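Local coordinates for protein NADPH-flavin oxidoreductase (Vibrio harveyi, PDB 1BKJ) that catalyses the NADPH-dependent reduction of FMN to FMNH2, supplying the reduced flavin to luciferase for bioluminescence, and works as a homodimer, at residues A[61-66]-A[136-141]; A[99-104]-A[235-240]; A[110-115]-A[153-158]. One frame throughout, in Å; residues are numbered along the deposited sequence.

Contact 1 of 3, residues A[61-66]-A[136-141]; sequences AQFAGN and AAQVDE
One face of the Phe63 ring carries the Gln138 CB methylene, 3.9 Å from the ring centroid and 21° off its normal, a CH-pi contact. The methylene is displaced toward the outer rim: Phe63 CZ is its nearest ring atom at 3.7 Å. A second group, Val139 CG2, approaches the ring obliquely and lies 3.7 Å from Phe63 CB. Gln138 thus meets the far end of the aromatic side chain while Val139 grips its root. In Gln138 it is CB, not the amide, that meets the ring; the chain bends at its second torsion (chi2 104°), and the amide plane stands at 65° to the ring. Gly131 of the FMN site lies about 8 Å from the Phe63 side chain, and Gln67, another FMN-binding residue, bonds through NE2 to Ala64 O. Phe63 sits on the last turn of helix 54-63, just before Gly65 leaves helical geometry with a positive phi. From there its ring bridges to helix 136-142 and also touches Ser135 in the loop ahead of that helix, while Ala64 and Val139 share Leu132 in the same loop, so the end of one helix is joined to both the next helix and its lead-in.

Contact 2 of 3, residues A[99-104]-A[235-240]; sequences ELTLIG and KGLAKR
Thr101 on the helical segment and Ala238 on the C-terminal tail bring the two backbones closest, with their CA atoms 6.2 Å apart. Residues 99-104 are regular helix, whereas 235-240 has no repeating structure: Leu237 is extended, and Ala238 takes up left-handed helical angles, turning the tail at its closest point to the helix. Thr101 supplies nearly all of the helix side of the touching surface. Its hydroxyl stands beside its own backbone N and opposite the carbonyl carbon (chi1 -70°), which directs OG1 across to the tail. There OG1 lies 3.6 Å from Leu237 CB and 3.8 Å from Ala238 CB, an oxygen against the Leu237 methylene and the Ala238 methyl. The polar link is made by a water: it accepts from Thr101 OG1 at 2.8 Å and from Ala238 N at 2.9 Å. Its two donors subtend only about 80° at the water oxygen, so the water sits to one side of the gap rather than between the groups, and Thr101 OG1 and Ala238 N themselves stay 3.7 Å apart. The tail is set on course by a Schellman motif at the end of helix 228-234, in which Gly236 has positive phi and two hydrogen bonds run back into the last helical turn. From there the chain runs toward the N-terminal end of helix 98-121, the long helix of this nitroreductase-family subunit. Leu232 of helix 228-234 also packs on Thr101, and Asn233 ND2 hydrogen-bonds to Leu237 O. At the very end, Arg240 is held by a salt bridge from NE to Asp96 and by a cation-pi contact with Phe97, just ahead of the helix. Glu99, pointing elsewhere, forms salt bridges with Arg133 and Arg225 of the second subunit.

Contact 3 of 3, residues A[110-115]-A[153-158]; sequences IMAQNC and FGMCLG
Phe153 and Met155, two residues apart on one strand, reach the same Ala112 by quite different torsions. Phe153 places CG between its backbone N and carbonyl carbon (chi1 54°), which sends the ring toward the helix; chi2, near 86°, sets the ring's rotation and leaves its CE1-CZ edge at Ala112. Met155 instead starts fully extended, with CG opposite the backbone N, and bends only at the last torsion (chi3 -80°), which folds the terminal methyl over to the helix backbone. Ala112 CB therefore sits at the rim of the Phe153 ring, near its plane, 3.5 Å from Phe153 CE1 and 3.6 Å from Phe153 CZ. Met155 CE lies 3.9 Å from Ala112 CB and 3.3 Å from Ala112 O, so the methyl end packs tightly against both the side chain and the carbonyl of one residue, while Met155 SD is farther off, 4.2 Å from the same Ala112 O. Phe153 and Met155 thus both close on the buried Ala112, one with a ring edge and the other with a methyl. The flavin is near: Ile110, two residues before Ala112, touches a bound FMN, and the Phe153 side chain lies about 5 Å from one. Gln113 and Asn114 on the helix exchange hydrogen bonds with Asn114 and Gln113 of the second subunit, which puts the sheet-packed helix in the dimer interface as well. In the fold, helix 98-121 lies over strand 149-158 of the antiparallel sheet; on the two sides of that strand run 75-82, which brings Phe79 against Ala112 and Phe153, and 125-129, whose FMN-binding Tyr128 packs on Ala112, Phe153 and Met155 alike.

Reading from the N terminus, helix 54-63 opens contact 1, helix 98-121 then opens contact 2 and, about two to three turns on, contact 3. Contact 1 closes first, when the chain arrives at helix 136-142, and contact 3 follows on strand 149-158, so these two loops cross. Contact 2 stays open until the C-terminal tail comes back; it encloses contact 3 and crosses contact 1. Helix 98-121 serves both contacts 2 and 3, joining the tail to the sheet and, through both, to the second subunit. Contacts 1 and 2 also meet directly, in a salt bridge between Asp140 OD2 and Lys235 NZ, 2.8 Å apart.

Contact 1 of 3, residues A[61-66]-A[136-141]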
loop_
_atom_site.group_PDB
_atom_site.type_symbol
_atom_site.label_atom_id
_atom_site.label_comp_id
_atom_site.label_asym_id
_atom_site.label_seq_id
_atom_site.Cartn_x
_atom_site.Cartn_y
_atom_site.Cartn_z
ATOM N N ALA A 61 8.017 -18.057 -11.519
ATOM C CA ALA A 61 8.211 -17.247 -12.726
ATOM C C ALA A 61 7.135 -17.583 -13.748
ATOM O O ALA A 61 6.593 -16.695 -14.386
ATOM C CB ALA A 61 9.611 -17.470 -13.313
ATOM N N GLN A 62 6.763 -18.862 -13.803
ATOM C CA GLN A 62 5.727 -19.352 -14.702
ATOM C C GLN A 62 4.364 -18.874 -14.209
ATOM O O GLN A 62 3.550 -18.381 -14.997
ATOM C CB GLN A 62 5.764 -20.882 -14.764
ATOM C CG GLN A 62 4.768 -21.517 -15.714
ATOM C CD GLN A 62 4.886 -23.008 -15.716
ATOM O OE1 GLN A 62 5.910 -23.564 -16.135
ATOM N NE2 GLN A 62 3.859 -23.677 -15.220
ATOM N N PHE A 63 4.155 -18.959 -12.894
ATOM C CA PHE A 63 2.899 -18.541 -12.286
ATOM C C PHE A 63 2.675 -17.040 -12.351
ATOM O O PHE A 63 1.554 -16.580 -12.200
ATOM C CB PHE A 63 2.800 -19.045 -10.846
ATOM C CG PHE A 63 2.498 -20.520 -10.722
ATOM C CD1 PHE A 63 1.791 -21.208 -11.729
ATOM C CD2 PHE A 63 2.932 -21.235 -9.594
ATOM C CE1 PHE A 63 1.521 -22.597 -11.619
ATOM C CE2 PHE A 63 2.670 -22.624 -9.464
ATOM C CZ PHE A 63 1.964 -23.307 -10.482
ATOM N N ALA A 64 3.748 -16.296 -12.618
ATOM C CA ALA A 64 3.705 -14.842 -12.758
ATOM C C ALA A 64 3.446 -14.442 -14.211
ATOM O O ALA A 64 3.301 -13.258 -14.512
ATOM C CB ALA A 64 5.017 -14.221 -12.269
ATOM N N GLY A 65 3.382 -15.435 -15.099
ATOM C CA GLY A 65 3.143 -15.191 -16.518
ATOM C C GLY A 65 4.420 -15.201 -17.323
ATOM O O GLY A 65 4.592 -14.378 -18.224
ATOM N N ASN A 66 5.295 -16.157 -16.997
ATOM C CA ASN A 66 6.617 -16.333 -17.618
ATOM C C ASN A 66 7.473 -15.060 -17.577
ATOM O O ASN A 66 7.993 -14.592 -18.598
ATOM C CB ASN A 66 6.521 -16.924 -19.036
ATOM C CG ASN A 66 6.053 -18.365 -19.034
ATOM O OD1 ASN A 66 6.527 -19.196 -18.250
ATOM N ND2 ASN A 66 5.123 -18.676 -19.918
ATOM N N ALA A 136 -3.322 -17.324 -8.560
ATOM C CA ALA A 136 -3.402 -17.209 -7.094
ATOM C C ALA A 136 -3.483 -18.500 -6.275
ATOM O O ALA A 136 -2.643 -18.710 -5.408
ATOM C CB ALA A 136 -4.519 -16.260 -6.703
ATOM N N ALA A 137 -4.435 -19.379 -6.598
ATOM C CA ALA A 137 -4.622 -20.659 -5.895
ATOM C C ALA A 137 -3.393 -21.584 -5.992
ATOM O O ALA A 137 -3.012 -22.224 -5.007
ATOM C CB ALA A 137 -5.867 -21.371 -6.410
ATOM N N GLN A 138 -2.735 -21.591 -7.153
ATOM C CA GLN A 138 -1.540 -22.409 -7.359
ATOM C C GLN A 138 -0.320 -21.882 -6.587
ATOM O O GLN A 138 0.434 -22.667 -6.018
ATOM C CB GLN A 138 -1.227 -22.529 -8.847
ATOM C CG GLN A 138 -2.356 -23.137 -9.695
ATOM C CD GLN A 138 -3.107 -22.075 -10.498
ATOM O OE1 GLN A 138 -3.904 -21.291 -9.951
ATOM N NE2 GLN A 138 -2.827 -22.022 -11.805
ATOM N N VAL A 139 -0.160 -20.555 -6.536
ATOM C CA VAL A 139 0.943 -19.899 -5.805
ATOM C C VAL A 139 0.737 -20.120 -4.297
ATOM O O VAL A 139 1.684 -20.437 -3.578
ATOM C CB VAL A 139 0.994 -18.366 -6.126
ATOM C CG1 VAL A 139 1.984 -17.620 -5.216
ATOM C CG2 VAL A 139 1.378 -18.161 -7.562
ATOM N N ASP A 140 -0.519 -19.994 -3.861
ATOM C CA ASP A 140 -0.941 -20.172 -2.463
ATOM C C ASP A 140 -0.615 -21.582 -1.945
ATOM O O ASP A 140 -0.131 -21.730 -0.827
ATOM C CB ASP A 140 -2.443 -19.888 -2.367
ATOM C CG ASP A 140 -2.969 -19.915 -0.951
ATOM O OD1 ASP A 140 -3.119 -21.015 -0.390
ATOM O OD2 ASP A 140 -3.287 -18.834 -0.415
ATOM N N GLU A 141 -0.862 -22.594 -2.775
ATOM C CA GLU A 141 -0.587 -23.984 -2.425
ATOM C C GLU A 141 0.916 -24.251 -2.403
ATOM O O GLU A 141 1.410 -24.946 -1.510
ATOM C CB GLU A 141 -1.290 -24.937 -3.401
#

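Contact 2 of 3, residues A[99-104]-A[235-240]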
loop_
_atom_site.group_PDB
_atom_site.type_symbol
_atom_site.label_atom_id
_atom_site.label_comp_id
_atom_site.label_asym_id
_atom_site.label_seq_id
_atom_site.Cartn_x
_atom_site.Cartn_y
_atom_site.Cartn_z
ATOM N N GLU A 99 -13.160 -5.273 5.357
ATOM C CA GLU A 99 -12.341 -4.234 6.001
ATOM C C GLU A 99 -10.923 -4.746 6.276
ATOM O O GLU A 99 -9.939 -4.047 6.041
ATOM C CB GLU A 99 -13.005 -3.810 7.322
ATOM C CG GLU A 99 -12.133 -3.061 8.355
ATOM C CD GLU A 99 -11.703 -1.665 7.938
ATOM O OE1 GLU A 99 -12.154 -1.153 6.892
ATOM O OE2 GLU A 99 -10.912 -1.059 8.688
ATOM N N LEU A 100 -10.851 -5.992 6.732
ATOM C CA LEU A 100 -9.594 -6.645 7.062
ATOM C C LEU A 100 -8.709 -6.952 5.845
ATOM O O LEU A 100 -7.481 -6.872 5.929
ATOM C CB LEU A 100 -9.869 -7.867 7.944
ATOM C CG LEU A 100 -10.546 -7.495 9.274
ATOM C CD1 LEU A 100 -10.765 -8.726 10.090
ATOM C CD2 LEU A 100 -9.747 -6.464 10.068
ATOM N N THR A 101 -9.351 -7.219 4.707
ATOM C CA THR A 101 -8.654 -7.463 3.444
ATOM C C THR A 101 -8.148 -6.105 2.915
ATOM O O THR A 101 -7.041 -6.035 2.371
ATOM C CB THR A 101 -9.568 -8.228 2.427
ATOM O OG1 THR A 101 -9.744 -9.575 2.890
ATOM C CG2 THR A 101 -8.968 -8.266 1.015
ATOM N N LEU A 102 -8.923 -5.029 3.135
ATOM C CA LEU A 102 -8.517 -3.686 2.721
ATOM C C LEU A 102 -7.301 -3.257 3.511
ATOM O O LEU A 102 -6.376 -2.687 2.937
ATOM C CB LEU A 102 -9.604 -2.635 2.942
ATOM C CG LEU A 102 -10.808 -2.493 2.021
ATOM C CD1 LEU A 102 -11.421 -1.114 2.285
ATOM C CD2 LEU A 102 -10.397 -2.620 0.543
ATOM N N ILE A 103 -7.294 -3.567 4.815
ATOM C CA ILE A 103 -6.166 -3.243 5.706
ATOM C C ILE A 103 -4.949 -4.043 5.250
ATOM O O ILE A 103 -3.867 -3.480 5.141
ATOM C CB ILE A 103 -6.495 -3.519 7.213
ATOM C CG1 ILE A 103 -7.327 -2.365 7.765
ATOM C CG2 ILE A 103 -5.208 -3.680 8.080
ATOM C CD1 ILE A 103 -7.860 -2.617 9.178
ATOM N N GLY A 104 -5.157 -5.326 4.943
ATOM C CA GLY A 104 -4.085 -6.186 4.466
ATOM C C GLY A 104 -3.423 -5.674 3.191
ATOM O O GLY A 104 -2.200 -5.650 3.110
ATOM N N LYS A 235 -9.963 -18.822 1.169
ATOM C CA LYS A 235 -8.997 -18.675 2.257
ATOM C C LYS A 235 -9.669 -18.064 3.494
ATOM O O LYS A 235 -9.028 -17.832 4.518
ATOM C CB LYS A 235 -7.781 -17.838 1.821
ATOM C CG LYS A 235 -6.982 -18.366 0.592
ATOM C CD LYS A 235 -6.589 -19.868 0.623
ATOM C CE LYS A 235 -5.703 -20.310 1.805
ATOM N NZ LYS A 235 -4.506 -19.463 1.987
ATOM N N GLY A 236 -10.976 -17.823 3.375
ATOM C CA GLY A 236 -11.766 -17.275 4.462
ATOM C C GLY A 236 -11.745 -15.771 4.583
ATOM O O GLY A 236 -12.087 -15.237 5.639
ATOM N N LEU A 237 -11.349 -15.086 3.515
ATOM C CA LEU A 237 -11.269 -13.627 3.517
ATOM C C LEU A 237 -12.364 -12.973 2.679
ATOM O O LEU A 237 -12.917 -13.607 1.781
ATOM C CB LEU A 237 -9.890 -13.193 3.002
ATOM C CG LEU A 237 -8.670 -13.673 3.800
ATOM C CD1 LEU A 237 -7.404 -13.386 3.048
ATOM C CD2 LEU A 237 -8.647 -13.004 5.171
ATOM N N ALA A 238 -12.697 -11.725 3.011
ATOM C CA ALA A 238 -13.691 -10.905 2.297
ATOM C C ALA A 238 -15.019 -11.581 1.923
ATOM O O ALA A 238 -15.458 -11.547 0.761
ATOM C CB ALA A 238 -13.034 -10.254 1.056
ATOM N N LYS A 239 -15.642 -12.208 2.916
ATOM C CA LYS A 239 -16.907 -12.913 2.721
ATOM C C LYS A 239 -18.122 -12.033 2.986
ATOM O O LYS A 239 -19.239 -12.383 2.605
ATOM C CB LYS A 239 -16.950 -14.171 3.591
ATOM C CG LYS A 239 -15.915 -15.221 3.178
ATOM C CD LYS A 239 -15.871 -16.424 4.104
ATOM C CE LYS A 239 -16.955 -17.436 3.792
ATOM N NZ LYS A 239 -16.909 -18.578 4.759
ATOM N N ARG A 240 -17.888 -10.905 3.654
ATOM C CA ARG A 240 -18.929 -9.931 4.003
ATOM C C ARG A 240 -18.291 -8.573 4.273
ATOM O O ARG A 240 -17.056 -8.466 4.176
ATOM C CB ARG A 240 -19.747 -10.394 5.233
ATOM C CG ARG A 240 -18.918 -10.744 6.440
ATOM C CD ARG A 240 -19.742 -11.352 7.546
ATOM N NE ARG A 240 -18.855 -12.058 8.468
ATOM C CZ ARG A 240 -19.103 -12.283 9.757
ATOM N NH1 ARG A 240 -20.233 -11.855 10.320
ATOM N NH2 ARG A 240 -18.196 -12.916 10.500
ATOM O OXT ARG A 240 -19.030 -7.619 4.563
HETATM O O HOH W 1 -11.254 -10.348 5.150
#

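Contact 3 of 3, residues A[110-115]-A[153-158]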
loop_
_atom_site.group_PDB
_atom_site.type_symbol
_atom_site.label_atom_id
_atom_site.label_comp_id
_atom_site.label_asym_id
_atom_site.label_seq_id
_atom_site.Cartn_x
_atom_site.Cartn_y
_atom_site.Cartn_z
ATOM N N ILE A 110 2.336 -0.277 1.827
ATOM C CA ILE A 110 3.165 0.616 2.652
ATOM C C ILE A 110 4.490 -0.085 3.005
ATOM O O ILE A 110 5.564 0.466 2.781
ATOM C CB ILE A 110 2.429 1.009 3.971
ATOM C CG1 ILE A 110 1.176 1.817 3.643
ATOM C CG2 ILE A 110 3.333 1.827 4.910
ATOM C CD1 ILE A 110 0.255 1.975 4.803
ATOM N N MET A 111 4.396 -1.306 3.524
ATOM C CA MET A 111 5.576 -2.079 3.904
ATOM C C MET A 111 6.515 -2.366 2.728
ATOM O O MET A 111 7.740 -2.166 2.847
ATOM C CB MET A 111 5.165 -3.392 4.579
ATOM C CG MET A 111 6.336 -4.213 5.027
ATOM S SD MET A 111 5.917 -5.708 5.815
ATOM C CE MET A 111 5.812 -5.135 7.455
ATOM N N ALA A 112 5.935 -2.832 1.615
ATOM C CA ALA A 112 6.695 -3.156 0.411
ATOM C C ALA A 112 7.429 -1.969 -0.182
ATOM O O ALA A 112 8.559 -2.118 -0.657
ATOM C CB ALA A 112 5.817 -3.792 -0.615
ATOM N N GLN A 113 6.813 -0.787 -0.110
ATOM C CA GLN A 113 7.446 0.408 -0.629
ATOM C C GLN A 113 8.645 0.806 0.214
ATOM O O GLN A 113 9.620 1.306 -0.328
ATOM C CB GLN A 113 6.441 1.552 -0.817
ATOM C CG GLN A 113 6.989 2.817 -1.508
ATOM C CD GLN A 113 7.650 2.576 -2.872
ATOM O OE1 GLN A 113 7.404 1.574 -3.538
ATOM N NE2 GLN A 113 8.477 3.521 -3.293
ATOM N N ASN A 114 8.594 0.523 1.518
ATOM C CA ASN A 114 9.724 0.802 2.407
ATOM C C ASN A 114 10.894 -0.127 2.041
ATOM O O ASN A 114 12.033 0.331 1.916
ATOM C CB ASN A 114 9.331 0.601 3.868
ATOM C CG ASN A 114 9.003 1.902 4.578
ATOM O OD1 ASN A 114 8.840 2.952 3.966
ATOM N ND2 ASN A 114 8.920 1.833 5.887
ATOM N N CYS A 115 10.573 -1.398 1.765
ATOM C CA CYS A 115 11.552 -2.424 1.370
ATOM C C CYS A 115 12.235 -2.034 0.067
ATOM O O CYS A 115 13.468 -2.005 0.002
ATOM C CB CYS A 115 10.882 -3.788 1.193
ATOM S SG CYS A 115 10.368 -4.580 2.720
ATOM N N PHE A 153 1.236 -9.925 -3.884
ATOM C CA PHE A 153 2.210 -9.644 -4.933
ATOM C C PHE A 153 3.594 -10.097 -4.508
ATOM O O PHE A 153 3.835 -10.358 -3.336
ATOM C CB PHE A 153 2.231 -8.138 -5.318
ATOM C CG PHE A 153 2.451 -7.197 -4.155
ATOM C CD1 PHE A 153 3.755 -6.879 -3.718
ATOM C CD2 PHE A 153 1.357 -6.651 -3.457
ATOM C CE1 PHE A 153 3.969 -6.046 -2.607
ATOM C CE2 PHE A 153 1.555 -5.812 -2.331
ATOM C CZ PHE A 153 2.866 -5.509 -1.905
ATOM N N GLY A 154 4.493 -10.156 -5.482
ATOM C CA GLY A 154 5.874 -10.501 -5.228
ATOM C C GLY A 154 6.742 -9.275 -5.470
ATOM O O GLY A 154 6.233 -8.204 -5.834
ATOM N N MET A 155 8.047 -9.418 -5.254
ATOM C CA MET A 155 8.999 -8.336 -5.478
ATOM C C MET A 155 10.365 -8.908 -5.827
ATOM O O MET A 155 10.898 -9.744 -5.094
ATOM C CB MET A 155 9.119 -7.424 -4.246
ATOM C CG MET A 155 10.039 -6.220 -4.469
ATOM S SD MET A 155 10.167 -5.151 -3.057
ATOM C CE MET A 155 8.662 -4.239 -3.229
ATOM N N CYS A 156 10.895 -8.477 -6.969
ATOM C CA CYS A 156 12.224 -8.880 -7.424
ATOM C C CYS A 156 13.218 -7.823 -6.955
ATOM O O CYS A 156 12.930 -6.633 -7.032
ATOM C CB CYS A 156 12.302 -8.936 -8.951
ATOM S SG CYS A 156 11.263 -10.143 -9.739
ATOM N N LEU A 157 14.355 -8.258 -6.414
ATOM C CA LEU A 157 15.416 -7.355 -5.965
ATOM C C LEU A 157 16.761 -7.891 -6.467
ATOM O O LEU A 157 16.949 -9.106 -6.579
ATOM C CB LEU A 157 15.456 -7.225 -4.422
ATOM C CG LEU A 157 14.290 -6.597 -3.633
ATOM C CD1 LEU A 157 14.546 -6.682 -2.138
ATOM C CD2 LEU A 157 14.046 -5.151 -4.082
ATOM N N GLY A 158 17.672 -6.982 -6.803
ATOM C CA GLY A 158 18.995 -7.381 -7.263
ATOM C C GLY A 158 19.774 -6.231 -7.862
ATOM O O GLY A 158 19.304 -5.093 -7.890
#